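Local coordinates for autophagy-related protein 9 (Schizosaccharomyces pombe, PDB 7D0I), which scrambles phospholipids between the two leaflets of autophagic membranes as a homotrimer with a solvated central pore, supplying membrane for the growing autophagosome, at residues 358-363 and 622-627; 372-377 and 615-620; 491-496 and 563-568. The protein carries 1 engineered substitution. All coordinates share one frame; numbering follows the deposited sequence.

Contact 1: residues 358-363 and 622-627; sequences IINIEL and FFTFPS
An Asx turn shapes the loop 358-363 where it passes the C-terminal part of helix 603-624, a buried meeting of a loop assigned to the cytoplasm and a helix thought to lie within the membrane. The turn is local: Asn360 has CG anti to its backbone N (chi1 -176°), and OD1 accepts from Glu362 N at 3.3 Å, with the N-H lying well above the amide plane. One hydrogen bond then joins the segments. Thr624 OG1, set between its own backbone N and carbonyl carbon, donates to Asn360 O at 3.2 Å, in the plane of that carbonyl and nearly in line with its C=O (158°). The same hydroxyl lies within weak hydrogen-bonding reach of Leu620 O, so the two carbonyls probably compete for its proton. Apolar contact gathers round the Phe625 ring. Ile359, with CG1 anti to the backbone N, extends CD1 over one face in a CH-pi contact, 3.8 Å from the ring centroid, while Ile361 CG2 sits at the edge, in the ring plane. Phe415 of helix 412-425 also meets this ring, tilted by about 45°. An alanine in place of Phe625 would remove the ring that Ile359 and Ile361 share and would probably loosen the loop against 622-627. Asn360 O is shared too: besides receiving the threonine hydroxyl, it lies at the ring edge, 3.2 Å from Phe625 CE1.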
loop_
_atom_site.group_PDB
_atom_site.type_symbol
_atom_site.label_atom_id
_atom_site.label_comp_id
_atom_site.label_asym_id
_atom_site.label_seq_id
_atom_site.Cartn_x
_atom_site.Cartn_y
_atom_site.Cartn_z
ATOM N N ILE A 358 -31.393 -20.692 22.097
ATOM C CA ILE A 358 -32.830 -20.528 22.277
ATOM C C ILE A 358 -33.495 -21.881 22.456
ATOM O O ILE A 358 -34.449 -22.026 23.225
ATOM C CB ILE A 358 -33.438 -19.760 21.092
ATOM C CG1 ILE A 358 -32.622 -18.510 20.784
ATOM C CG2 ILE A 358 -34.862 -19.395 21.392
ATOM C CD1 ILE A 358 -32.729 -17.445 21.817
ATOM N N ILE A 359 -33.004 -22.890 21.747
ATOM C CA ILE A 359 -33.511 -24.249 21.843
ATOM C C ILE A 359 -32.415 -25.111 22.448
ATOM O O ILE A 359 -31.232 -24.945 22.125
ATOM C CB ILE A 359 -33.965 -24.775 20.468
ATOM C CG1 ILE A 359 -34.729 -26.080 20.616
ATOM C CG2 ILE A 359 -32.797 -24.961 19.535
ATOM C CD1 ILE A 359 -35.388 -26.511 19.343
ATOM N N ASN A 360 -32.799 -25.999 23.354
ATOM C CA ASN A 360 -31.842 -26.790 24.116
ATOM C C ASN A 360 -31.686 -28.156 23.468
ATOM O O ASN A 360 -32.607 -28.976 23.509
ATOM C CB ASN A 360 -32.300 -26.930 25.562
ATOM C CG ASN A 360 -31.300 -27.660 26.417
ATOM O OD1 ASN A 360 -30.106 -27.631 26.146
ATOM N ND2 ASN A 360 -31.784 -28.328 27.454
ATOM N N ILE A 361 -30.524 -28.403 22.874
ATOM C CA ILE A 361 -30.225 -29.683 22.254
ATOM C C ILE A 361 -29.250 -30.492 23.102
ATOM O O ILE A 361 -28.552 -31.356 22.583
ATOM C CB ILE A 361 -29.697 -29.507 20.824
ATOM C CG1 ILE A 361 -28.502 -28.562 20.821
ATOM C CG2 ILE A 361 -30.786 -28.998 19.912
ATOM C CD1 ILE A 361 -27.879 -28.399 19.484
ATOM N N GLU A 362 -29.186 -30.220 24.397
ATOM C CA GLU A 362 -28.282 -30.920 25.292
ATOM C C GLU A 362 -29.024 -32.067 25.960
ATOM O O GLU A 362 -30.094 -31.865 26.538
ATOM C CB GLU A 362 -27.717 -29.970 26.343
ATOM C CG GLU A 362 -26.646 -30.586 27.204
ATOM C CD GLU A 362 -25.778 -29.548 27.865
ATOM O OE1 GLU A 362 -26.178 -28.367 27.886
ATOM O OE2 GLU A 362 -24.690 -29.912 28.356
ATOM N N LEU A 363 -28.459 -33.262 25.875
ATOM C CA LEU A 363 -29.125 -34.427 26.424
ATOM C C LEU A 363 -29.252 -34.295 27.940
ATOM O O LEU A 363 -28.346 -33.768 28.593
ATOM C CB LEU A 363 -28.364 -35.698 26.065
ATOM C CG LEU A 363 -28.387 -36.013 24.574
ATOM C CD1 LEU A 363 -27.459 -37.160 24.267
ATOM C CD2 LEU A 363 -29.800 -36.338 24.147
ATOM N N PHE A 622 -39.278 -35.087 23.660
ATOM C CA PHE A 622 -40.202 -35.313 24.760
ATOM C C PHE A 622 -39.880 -34.504 26.004
ATOM O O PHE A 622 -40.803 -34.135 26.736
ATOM C CB PHE A 622 -40.227 -36.793 25.143
ATOM C CG PHE A 622 -41.057 -37.642 24.236
ATOM C CD1 PHE A 622 -42.258 -37.181 23.743
ATOM C CD2 PHE A 622 -40.636 -38.907 23.879
ATOM C CE1 PHE A 622 -43.021 -37.964 22.909
ATOM C CE2 PHE A 622 -41.396 -39.691 23.046
ATOM C CZ PHE A 622 -42.590 -39.219 22.561
ATOM N N PHE A 623 -38.616 -34.214 26.272
ATOM C CA PHE A 623 -38.274 -33.657 27.575
ATOM C C PHE A 623 -37.606 -32.295 27.518
ATOM O O PHE A 623 -37.908 -31.443 28.354
ATOM C CB PHE A 623 -37.380 -34.640 28.334
ATOM C CG PHE A 623 -37.986 -36.004 28.478
ATOM C CD1 PHE A 623 -37.512 -37.069 27.736
ATOM C CD2 PHE A 623 -39.049 -36.216 29.337
ATOM C CE1 PHE A 623 -38.073 -38.320 27.862
ATOM C CE2 PHE A 623 -39.614 -37.463 29.465
ATOM C CZ PHE A 623 -39.127 -38.515 28.725
ATOM N N THR A 624 -36.707 -32.053 26.569
ATOM C CA THR A 624 -36.023 -30.767 26.530
ATOM C C THR A 624 -36.672 -29.766 25.590
ATOM O O THR A 624 -36.603 -28.561 25.846
ATOM C CB THR A 624 -34.563 -30.939 26.122
ATOM O OG1 THR A 624 -34.495 -31.240 24.726
ATOM C CG2 THR A 624 -33.927 -32.063 26.903
ATOM N N PHE A 625 -37.297 -30.230 24.505
ATOM C CA PHE A 625 -37.869 -29.287 23.545
ATOM C C PHE A 625 -39.149 -28.643 24.052
ATOM O O PHE A 625 -39.288 -27.417 23.913
ATOM C CB PHE A 625 -38.085 -29.971 22.191
ATOM C CG PHE A 625 -36.848 -30.052 21.350
ATOM C CD1 PHE A 625 -35.658 -29.520 21.788
ATOM C CD2 PHE A 625 -36.883 -30.658 20.115
ATOM C CE1 PHE A 625 -34.533 -29.599 21.015
ATOM C CE2 PHE A 625 -35.757 -30.736 19.341
ATOM C CZ PHE A 625 -34.581 -30.209 19.791
ATOM N N PRO A 626 -40.120 -29.374 24.615
ATOM C CA PRO A 626 -41.331 -28.687 25.093
ATOM C C PRO A 626 -41.044 -27.616 26.127
ATOM O O PRO A 626 -41.623 -26.527 26.057
ATOM C CB PRO A 626 -42.166 -29.832 25.672
ATOM C CG PRO A 626 -41.741 -31.007 24.908
ATOM C CD PRO A 626 -40.269 -30.833 24.718
ATOM N N SER A 627 -40.151 -27.887 27.076
ATOM C CA SER A 627 -39.798 -26.888 28.074
ATOM C C SER A 627 -39.220 -25.629 27.449
ATOM O O SER A 627 -39.241 -24.571 28.083
ATOM C CB SER A 627 -38.794 -27.468 29.062
ATOM O OG SER A 627 -37.537 -27.665 28.446
#

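Contact 2: residues 372-377 and 615-620; sequences THTTEW and LLTPVL. With LMN (Lauryl Maltose Neopentyl Glycol), chain G.
Thr372 stands just before helix 373-382, and its backbone N gives a weak bond to Thr375 OG1, one turn into the helix. His373 does not meet 615-620; its ND1 is bonded to Glu610 OE1, earlier on helix 603-624. Thr374 directs OG1 at the methyl of Thr617, 3.7 Å from CG2, the side chains crossing at about a right angle. Thr375 makes the closest approach: its OG1, anti to the carbonyl carbon, lies 3.1 Å from Thr617 CG2, the common partner of the threonines, while its own methyl CG2 meets Leu620 CD1 at 4.0 Å. Glu376 faces bound lauryl maltose neopentyl glycol (LMN) with OE2, and OE1 takes the indole N-H of Trp463. Trp377 has LMN CBS 3.3 Å above one ring face and gives a weak hydrogen bond from NE1 to LMN O5 (2.9 Å); His373 O lies over the opposite face. The axes of 373-377 and 615-620 pass 9.5 Å apart at 37°. No hydrogen bond crosses between these segments: the threonines meet methyl to hydroxyl, and Thr617 OG1 turns back weakly to Gly613 O and Ile614 O, which implies that packing alone joins them beside an amphiphile-binding pocket, His373 to Glu610 being the polar tie.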
loop_
_atom_site.group_PDB
_atom_site.type_symbol
_atom_site.label_atom_id
_atom_site.label_comp_id
_atom_site.label_asym_id
_atom_site.label_seq_id
_atom_site.Cartn_x
_atom_site.Cartn_y
_atom_site.Cartn_z
ATOM N N THR A 372 -27.996 -34.212 15.207
ATOM C CA THR A 372 -27.990 -35.170 14.119
ATOM C C THR A 372 -28.691 -34.568 12.908
ATOM O O THR A 372 -29.088 -33.404 12.905
ATOM C CB THR A 372 -28.669 -36.460 14.565
ATOM O OG1 THR A 372 -28.455 -36.640 15.967
ATOM C CG2 THR A 372 -28.093 -37.645 13.838
ATOM N N HIS A 373 -28.843 -35.361 11.851
ATOM C CA HIS A 373 -29.665 -34.910 10.740
ATOM C C HIS A 373 -31.141 -35.114 11.030
ATOM O O HIS A 373 -31.972 -34.323 10.575
ATOM C CB HIS A 373 -29.258 -35.613 9.444
ATOM C CG HIS A 373 -29.223 -37.106 9.541
ATOM N ND1 HIS A 373 -28.073 -37.806 9.836
ATOM C CD2 HIS A 373 -30.200 -38.032 9.402
ATOM C CE1 HIS A 373 -28.341 -39.100 9.863
ATOM N NE2 HIS A 373 -29.625 -39.263 9.601
ATOM N N THR A 374 -31.488 -36.137 11.806
ATOM C CA THR A 374 -32.880 -36.301 12.207
ATOM C C THR A 374 -33.304 -35.226 13.193
ATOM O O THR A 374 -34.470 -34.822 13.194
ATOM C CB THR A 374 -33.109 -37.675 12.816
ATOM O OG1 THR A 374 -32.298 -37.811 13.986
ATOM C CG2 THR A 374 -32.752 -38.752 11.826
ATOM N N THR A 375 -32.387 -34.753 14.035
ATOM C CA THR A 375 -32.714 -33.651 14.931
ATOM C C THR A 375 -33.138 -32.427 14.141
ATOM O O THR A 375 -34.149 -31.791 14.451
ATOM C CB THR A 375 -31.524 -33.308 15.821
ATOM O OG1 THR A 375 -30.836 -34.506 16.191
ATOM C CG2 THR A 375 -31.995 -32.611 17.070
ATOM N N GLU A 376 -32.386 -32.087 13.099
ATOM C CA GLU A 376 -32.730 -30.890 12.348
ATOM C C GLU A 376 -33.910 -31.123 11.418
ATOM O O GLU A 376 -34.657 -30.181 11.141
ATOM C CB GLU A 376 -31.512 -30.374 11.587
ATOM C CG GLU A 376 -31.200 -31.089 10.315
ATOM C CD GLU A 376 -29.859 -30.685 9.754
ATOM O OE1 GLU A 376 -28.939 -30.411 10.550
ATOM O OE2 GLU A 376 -29.719 -30.644 8.516
ATOM N N TRP A 377 -34.135 -32.358 10.969
ATOM C CA TRP A 377 -35.384 -32.649 10.272
ATOM C C TRP A 377 -36.578 -32.425 11.184
ATOM O O TRP A 377 -37.580 -31.828 10.775
ATOM C CB TRP A 377 -35.393 -34.084 9.757
ATOM C CG TRP A 377 -34.395 -34.376 8.700
ATOM C CD1 TRP A 377 -33.588 -33.487 8.062
ATOM C CD2 TRP A 377 -34.089 -35.661 8.153
ATOM N NE1 TRP A 377 -32.796 -34.137 7.151
ATOM C CE2 TRP A 377 -33.087 -35.475 7.188
ATOM C CE3 TRP A 377 -34.567 -36.953 8.386
ATOM C CZ2 TRP A 377 -32.557 -36.527 6.458
ATOM C CZ3 TRP A 377 -34.038 -37.994 7.665
ATOM C CH2 TRP A 377 -33.045 -37.778 6.711
ATOM N N LEU A 615 -31.424 -42.328 17.836
ATOM C CA LEU A 615 -32.144 -42.972 18.925
ATOM C C LEU A 615 -32.518 -41.982 20.014
ATOM O O LEU A 615 -33.611 -42.065 20.581
ATOM C CB LEU A 615 -31.302 -44.102 19.513
ATOM C CG LEU A 615 -30.993 -45.274 18.586
ATOM C CD1 LEU A 615 -30.121 -46.282 19.298
ATOM C CD2 LEU A 615 -32.279 -45.915 18.115
ATOM N N LEU A 616 -31.634 -41.043 20.323
ATOM C CA LEU A 616 -31.856 -40.147 21.449
ATOM C C LEU A 616 -32.624 -38.879 21.094
ATOM O O LEU A 616 -32.869 -38.061 21.985
ATOM C CB LEU A 616 -30.521 -39.772 22.089
ATOM C CG LEU A 616 -29.835 -40.934 22.797
ATOM C CD1 LEU A 616 -28.605 -40.462 23.532
ATOM C CD2 LEU A 616 -30.806 -41.603 23.750
ATOM N N THR A 617 -33.005 -38.681 19.836
ATOM C CA THR A 617 -33.777 -37.484 19.515
ATOM C C THR A 617 -35.185 -37.496 20.104
ATOM O O THR A 617 -35.699 -36.420 20.433
ATOM C CB THR A 617 -33.870 -37.259 18.007
ATOM O OG1 THR A 617 -34.093 -38.501 17.333
ATOM C CG2 THR A 617 -32.604 -36.634 17.499
ATOM N N PRO A 618 -35.864 -38.640 20.231
ATOM C CA PRO A 618 -37.130 -38.623 20.974
ATOM C C PRO A 618 -36.983 -38.153 22.406
ATOM O O PRO A 618 -37.915 -37.549 22.945
ATOM C CB PRO A 618 -37.593 -40.078 20.893
ATOM C CG PRO A 618 -37.083 -40.523 19.599
ATOM C CD PRO A 618 -35.727 -39.900 19.479
ATOM N N VAL A 619 -35.833 -38.394 23.036
ATOM C CA VAL A 619 -35.597 -37.845 24.369
ATOM C C VAL A 619 -35.688 -36.326 24.336
ATOM O O VAL A 619 -36.332 -35.704 25.189
ATOM C CB VAL A 619 -34.237 -38.317 24.910
ATOM C CG1 VAL A 619 -33.822 -37.470 26.086
ATOM C CG2 VAL A 619 -34.319 -39.771 25.310
ATOM N N LEU A 620 -35.059 -35.709 23.336
ATOM C CA LEU A 620 -35.165 -34.263 23.175
ATOM C C LEU A 620 -36.602 -33.846 22.911
ATOM O O LEU A 620 -37.146 -32.977 23.599
ATOM C CB LEU A 620 -34.259 -33.796 22.038
ATOM C CG LEU A 620 -32.753 -33.917 22.225
ATOM C CD1 LEU A 620 -32.049 -33.431 20.989
ATOM C CD2 LEU A 620 -32.307 -33.123 23.419
HETATM C C1 LMN G . -33.441 -33.077 3.383
HETATM O O1 LMN G . -34.392 -33.981 3.356
HETATM C C2 LMN G . -32.719 -32.979 2.025
HETATM O O2 LMN G . -33.681 -32.722 1.008
HETATM C C3 LMN G . -31.725 -31.865 2.053
HETATM O O3 LMN G . -31.042 -31.826 0.754
HETATM C C4 LMN G . -30.723 -32.000 3.126
HETATM O O4 LMN G . -30.013 -30.693 3.263
HETATM C C5 LMN G . -31.305 -32.352 4.458
HETATM O O5 LMN G . -32.330 -33.426 4.402
HETATM C C6 LMN G . -30.188 -32.792 5.407
HETATM O O6 LMN G . -29.164 -33.423 4.673
HETATM C CAA LMN G . -38.254 -44.948 7.817
HETATM C CAB LMN G . -39.112 -40.567 10.892
HETATM O OAI LMN G . -24.451 -30.742 4.802
HETATM O OAJ LMN G . -28.259 -28.079 6.179
HETATM O OAL LMN G . -37.136 -26.739 4.008
HETATM O OAN LMN G . -34.107 -29.305 7.276
HETATM O OAP LMN G . -36.313 -30.383 6.782
HETATM O OAQ LMN G . -24.827 -30.031 1.655
HETATM O OAR LMN G . -28.867 -25.627 4.982
HETATM O OAS LMN G . -26.889 -29.779 -0.187
HETATM O OAT LMN G . -29.745 -26.453 2.256
HETATM O OAU LMN G . -29.331 -28.781 1.652
HETATM O OAV LMN G . -32.921 -26.193 3.529
HETATM C CAW LMN G . -38.031 -44.059 6.570
HETATM C CAX LMN G . -37.988 -39.538 10.665
HETATM C CAY LMN G . -37.004 -42.954 6.919
HETATM C CAZ LMN G . -38.455 -38.174 11.227
HETATM C CBA LMN G . -37.570 -41.568 6.512
HETATM C CBB LMN G . -38.625 -37.150 10.072
HETATM C CBC LMN G . -36.849 -40.469 7.345
HETATM C CBD LMN G . -39.681 -36.100 10.511
HETATM C CBE LMN G . -37.514 -39.086 7.071
HETATM C CBF LMN G . -40.255 -35.373 9.263
HETATM C CBG LMN G . -37.745 -38.909 5.540
HETATM C CBH LMN G . -39.102 -35.097 8.258
HETATM C CBI LMN G . -38.150 -37.424 5.259
HETATM C CBJ LMN G . -39.710 -34.491 6.954
HETATM C CBK LMN G . -36.857 -36.571 5.013
HETATM C CBL LMN G . -38.608 -33.640 6.230
HETATM C CBM LMN G . -25.606 -31.319 4.244
HETATM C CBN LMN G . -29.608 -28.221 6.572
HETATM C CBP LMN G . -35.964 -27.074 4.719
HETATM C CBQ LMN G . -37.213 -35.360 4.081
HETATM C CBR LMN G . -37.046 -33.837 6.140
HETATM C CBS LMN G . -34.970 -34.229 4.647
HETATM C CBT LMN G . -36.976 -32.794 3.729
HETATM O OBV LMN G . -37.102 -31.585 4.501
HETATM O OBX LMN G . -36.476 -29.382 4.174
HETATM O OBY LMN G . -27.805 -30.330 3.904
HETATM O OBZ LMN G . -31.797 -27.807 5.618
HETATM O OCB LMN G . -33.066 -28.992 3.978
HETATM C CCC LMN G . -26.376 -30.260 3.509
HETATM C CCD LMN G . -30.467 -27.199 5.876
HETATM C CCF LMN G . -35.396 -28.361 4.180
HETATM C CCH LMN G . -34.161 -29.845 5.909
HETATM C CCJ LMN G . -35.998 -30.731 4.448
HETATM C CCL LMN G . -35.331 -30.763 5.807
HETATM C CCM LMN G . -36.556 -34.042 4.647
HETATM C CCN LMN G . -26.166 -30.435 2.004
HETATM C CCO LMN G . -29.712 -26.735 4.620
HETATM C CCQ LMN G . -34.115 -28.710 4.965
HETATM C CCR LMN G . -28.706 -30.794 2.826
HETATM C CCS LMN G . -31.903 -28.273 4.222
HETATM C CCT LMN G . -27.139 -29.613 1.246
HETATM C CCU LMN G . -30.555 -26.309 3.469
HETATM C CCV LMN G . -28.549 -29.982 1.534
HETATM C CCW LMN G . -31.813 -27.077 3.279
#

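Contact 3: residues 491-496 and 563-568; sequences SQFPDF and FAPEKA
A single hydrogen bond fixes the loop 491-496, probably cytoplasmic, which leads into the transmembrane helix 496-520, to the start of helix 565-576. Gln492 folds back at chi2 (-65°) so that OE1 accepts from Ala564 N at 3.1 Å, almost straight at 174°, although the N-H lies above the amide plane. Ala564 directly precedes the helix, so a sequence-distant side chain takes its backbone N-H. The remaining contacts between the segments are mostly apolar, though Gln492 NE2 lies at the edge of the Phe563 ring. The aliphatic part of Gln492 rests on the first turn, CB against Pro565 CA and CG 4.0 Å from Ala568 CB. Pro494 and Phe563 reach toward each other tip to tip, the proline CG standing 3.9 Å from the ring centroid as a CH-pi contact over its face. Phe493 brings CZ to 3.4 Å from Pro565 CB, and Phe496 CZ touches Phe563 CD2 more loosely. From a second subunit, Lys197 makes a cation-pi contact with Phe496, and Thr299 packs on Phe493 and Pro565. This implies a division of labour: one directional hydrogen bond, backbone N-H to side-chain amide oxygen, probably helps to set the alignment, while prolines and aromatic rings pack beside the subunit interface.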
loop_
_atom_site.group_PDB
_atom_site.type_symbol
_atom_site.label_atom_id
_atom_site.label_comp_id
_atom_site.label_asym_id
_atom_site.label_seq_id
_atom_site.Cartn_x
_atom_site.Cartn_y
_atom_site.Cartn_z
ATOM N N SER A 491 -1.757 -31.352 15.141
ATOM C CA SER A 491 -0.501 -32.076 15.249
ATOM C C SER A 491 0.596 -31.277 15.936
ATOM O O SER A 491 1.685 -31.808 16.152
ATOM C CB SER A 491 -0.019 -32.503 13.864
ATOM O OG SER A 491 0.497 -31.395 13.158
ATOM N N GLN A 492 0.339 -30.024 16.290
ATOM C CA GLN A 492 1.347 -29.172 16.900
ATOM C C GLN A 492 1.499 -29.405 18.388
ATOM O O GLN A 492 2.127 -28.581 19.057
ATOM C CB GLN A 492 1.013 -27.703 16.661
ATOM C CG GLN A 492 0.809 -27.340 15.218
ATOM C CD GLN A 492 2.053 -27.502 14.404
ATOM O OE1 GLN A 492 2.852 -26.582 14.297
ATOM N NE2 GLN A 492 2.226 -28.670 13.815
ATOM N N PHE A 493 0.956 -30.492 18.925
ATOM C CA PHE A 493 0.986 -30.761 20.362
ATOM C C PHE A 493 1.602 -32.129 20.614
ATOM O O PHE A 493 0.904 -33.074 20.997
ATOM C CB PHE A 493 -0.415 -30.681 20.958
ATOM C CG PHE A 493 -1.004 -29.312 20.908
ATOM C CD1 PHE A 493 -0.990 -28.506 22.017
ATOM C CD2 PHE A 493 -1.556 -28.826 19.745
ATOM C CE1 PHE A 493 -1.522 -27.249 21.970
ATOM C CE2 PHE A 493 -2.084 -27.572 19.698
ATOM C CZ PHE A 493 -2.068 -26.784 20.810
ATOM N N PRO A 494 2.908 -32.266 20.422
ATOM C CA PRO A 494 3.561 -33.554 20.651
ATOM C C PRO A 494 3.834 -33.767 22.133
ATOM O O PRO A 494 3.736 -32.855 22.953
ATOM C CB PRO A 494 4.859 -33.417 19.859
ATOM C CG PRO A 494 5.180 -31.983 19.967
ATOM C CD PRO A 494 3.873 -31.243 19.991
ATOM N N ASP A 495 4.178 -35.004 22.467
ATOM C CA ASP A 495 4.466 -35.394 23.842
ATOM C C ASP A 495 5.976 -35.526 23.977
ATOM O O ASP A 495 6.552 -36.562 23.639
ATOM C CB ASP A 495 3.756 -36.693 24.200
ATOM C CG ASP A 495 3.673 -36.913 25.687
ATOM O OD1 ASP A 495 4.071 -36.005 26.443
ATOM O OD2 ASP A 495 3.208 -37.991 26.103
ATOM N N PHE A 496 6.621 -34.473 24.482
ATOM C CA PHE A 496 8.077 -34.452 24.516
ATOM C C PHE A 496 8.632 -35.504 25.469
ATOM O O PHE A 496 9.657 -36.129 25.178
ATOM C CB PHE A 496 8.568 -33.062 24.901
ATOM C CG PHE A 496 8.259 -32.018 23.880
ATOM C CD1 PHE A 496 8.801 -32.098 22.612
ATOM C CD2 PHE A 496 7.438 -30.954 24.184
ATOM C CE1 PHE A 496 8.522 -31.141 21.666
ATOM C CE2 PHE A 496 7.156 -29.991 23.242
ATOM C CZ PHE A 496 7.700 -30.085 21.981
ATOM N N PHE A 563 7.329 -26.392 15.902
ATOM C CA PHE A 563 5.959 -26.483 16.378
ATOM C C PHE A 563 5.489 -25.110 16.830
ATOM O O PHE A 563 6.128 -24.476 17.672
ATOM C CB PHE A 563 5.862 -27.480 17.528
ATOM C CG PHE A 563 6.211 -28.874 17.137
ATOM C CD1 PHE A 563 5.639 -29.451 16.026
ATOM C CD2 PHE A 563 7.122 -29.603 17.866
ATOM C CE1 PHE A 563 5.957 -30.735 15.659
ATOM C CE2 PHE A 563 7.443 -30.886 17.499
ATOM C CZ PHE A 563 6.860 -31.451 16.393
ATOM N N ALA A 564 4.373 -24.656 16.270
ATOM C CA ALA A 564 3.807 -23.353 16.610
ATOM C C ALA A 564 2.297 -23.469 16.610
ATOM O O ALA A 564 1.636 -23.210 15.595
ATOM C CB ALA A 564 4.275 -22.272 15.637
ATOM N N PRO A 565 1.705 -23.860 17.739
ATOM C CA PRO A 565 0.252 -24.065 17.764
ATOM C C PRO A 565 -0.561 -22.801 17.554
ATOM O O PRO A 565 -1.651 -22.880 16.982
ATOM C CB PRO A 565 0.011 -24.665 19.152
ATOM C CG PRO A 565 1.196 -24.303 19.940
ATOM C CD PRO A 565 2.337 -24.285 18.993
ATOM N N GLU A 566 -0.075 -21.638 17.979
ATOM C CA GLU A 566 -0.908 -20.444 17.909
ATOM C C GLU A 566 -1.107 -19.976 16.473
ATOM O O GLU A 566 -2.216 -19.583 16.095
ATOM C CB GLU A 566 -0.304 -19.324 18.746
ATOM C CG GLU A 566 -1.289 -18.213 19.034
ATOM C CD GLU A 566 -0.682 -16.836 18.897
ATOM O OE1 GLU A 566 0.462 -16.731 18.412
ATOM O OE2 GLU A 566 -1.356 -15.855 19.271
ATOM N N LYS A 567 -0.059 -20.003 15.654
ATOM C CA LYS A 567 -0.254 -19.558 14.279
ATOM C C LYS A 567 -0.964 -20.610 13.442
ATOM O O LYS A 567 -1.679 -20.258 12.502
ATOM C CB LYS A 567 1.077 -19.166 13.641
ATOM C CG LYS A 567 2.140 -20.221 13.691
ATOM C CD LYS A 567 3.397 -19.746 12.987
ATOM C CE LYS A 567 3.153 -19.527 11.502
ATOM N NZ LYS A 567 2.762 -20.784 10.804
ATOM N N ALA A 568 -0.824 -21.887 13.789
ATOM C CA ALA A 568 -1.665 -22.905 13.171
ATOM C C ALA A 568 -3.130 -22.673 13.504
ATOM O O ALA A 568 -4.001 -22.781 12.634
ATOM C CB ALA A 568 -1.229 -24.294 13.625
#

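From the N terminus, the chain first reaches 358-363, then 372-377, both before the intramembrane helix 427-447, and later 491-496. Contact 3 is the first to close, when 563-568 returns after two transmembrane helices, 496-520 and 538-555, and shuts a loop of 66 intervening residues. Contact 2 closes next at 615-620, and contact 1 last at 622-627. The three are nested, contact 3 inside contact 2 inside contact 1, and none cross. Contacts 1 and 2 lie side by side on helix 603-624 and the residues that follow it, their centres 11 Å apart, joined by a probable Phe625 N to Leu620 O hydrogen bond. Contact 3 lies remote, its centre 36 Å from that of contact 2.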